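Putative regulator (Escherichia coli O6, PDB 3HFI) probably regulates transcription, its UTRA domain being of the kind that senses small-molecule effectors in GntR-type transcription regulators. Local coordinates at residues 73-76 and 80-83. Numbering follows the deposited sequence.
Sequences INIE and GIVE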
# COMPACT_ATOMS: atom_id res chain seq x y z
N ILE A 73 12.85 -10.79 5.06
CA ILE A 73 12.78 -10.18 6.39
C ILE A 73 14.15 -10.17 7.08
O ILE A 73 14.81 -11.21 7.15
CB ILE A 73 11.78 -10.95 7.29
CG1 ILE A 73 10.37 -10.92 6.65
CG2 ILE A 73 11.73 -10.29 8.63
CD1 ILE A 73 9.64 -12.27 6.68
N ASN A 74 14.57 -8.99 7.57
CA ASN A 74 15.77 -8.88 8.37
C ASN A 74 15.49 -9.46 9.75
O ASN A 74 14.87 -8.83 10.61
CB ASN A 74 16.17 -7.41 8.52
CG ASN A 74 17.43 -7.24 9.30
OD1 ASN A 74 18.03 -8.22 9.75
ND2 ASN A 74 17.86 -6.01 9.44
N ILE A 75 15.95 -10.66 9.98
CA ILE A 75 15.65 -11.39 11.21
C ILE A 75 16.39 -10.86 12.45
O ILE A 75 15.94 -11.05 13.58
CB ILE A 75 15.85 -12.91 11.01
CG1 ILE A 75 17.25 -13.28 10.58
CG2 ILE A 75 14.97 -13.43 9.92
CD1 ILE A 75 17.23 -14.65 9.80
N GLU A 76 17.48 -10.12 12.24
CA GLU A 76 18.21 -9.50 13.37
C GLU A 76 17.34 -8.56 14.18
O GLU A 76 17.56 -8.38 15.36
CB GLU A 76 19.42 -8.74 12.87
CG GLU A 76 20.27 -9.49 11.79
CD GLU A 76 20.61 -10.92 12.17
OE1 GLU A 76 20.92 -11.19 13.37
OE2 GLU A 76 20.60 -11.79 11.24
N GLY A 80 13.20 -14.44 17.05
CA GLY A 80 12.18 -15.50 17.17
C GLY A 80 11.36 -15.77 15.92
O GLY A 80 10.60 -16.77 15.87
N ILE A 81 11.50 -14.89 14.92
CA ILE A 81 10.58 -14.88 13.77
C ILE A 81 10.72 -16.17 12.96
O ILE A 81 9.76 -16.61 12.28
CB ILE A 81 10.86 -13.65 12.84
CG1 ILE A 81 9.80 -13.52 11.73
CG2 ILE A 81 12.31 -13.71 12.23
CD1 ILE A 81 8.74 -12.41 11.90
N VAL A 82 11.92 -16.73 12.97
CA VAL A 82 12.16 -17.93 12.20
C VAL A 82 11.36 -19.11 12.77
O VAL A 82 11.12 -20.06 12.04
CB VAL A 82 13.68 -18.32 12.08
CG1 VAL A 82 14.46 -17.22 11.38
CG2 VAL A 82 14.25 -18.66 13.41
N GLU A 83 10.91 -19.04 14.03
CA GLU A 83 10.20 -20.15 14.66
C GLU A 83 8.71 -20.06 14.49
O GLU A 83 8.02 -20.99 14.86
CB GLU A 83 10.51 -20.21 16.14
CG GLU A 83 11.94 -20.67 16.42
CD GLU A 83 12.57 -19.92 17.61
OE1 GLU A 83 13.64 -19.26 17.44
OE2 GLU A 83 11.98 -20.00 18.72
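Ile75 and Ile81, each within a short 3-10 segment of the connection after strand 65-73, oppose each other with their CA atoms 6.7 Å apart, and no hydrogen bond joins the two backbones. The contact is made branch to branch: CG2 of Ile75 meets CG2 of Ile81 at 3.5 Å, and the two side chains lie about at right angles. Ile75 CG1 sits between its backbone N and carbonyl carbon (chi1 58°), an arrangement that leaves CG2 beside the N, anti to the carbonyl carbon, as the branch that meets Ile81. Val82, exposed, adds its CG1, which lies 4.1 Å from both CG2 and CD1 of Ile75. Behind these methyls, Asn74 forms an Asx turn: its OD1 accepts a bent bond from Glu76 N at 3.2 Å, the donor standing above the carbonyl plane. On the other segment, Glu83 N bonds to Gly80 O at 2.9 Å. Both isoleucines also touch Leu53 of strand 51-60, and Ile81 reaches Ile95 and Leu98 of helix 91-99. Purely apolar, the contact has no directional bond to fix it; methyl packing joins the turn leaving the sheet to the 3-10 segment further along the connection to helix 91-99, while each turn's hydrogen bond is local.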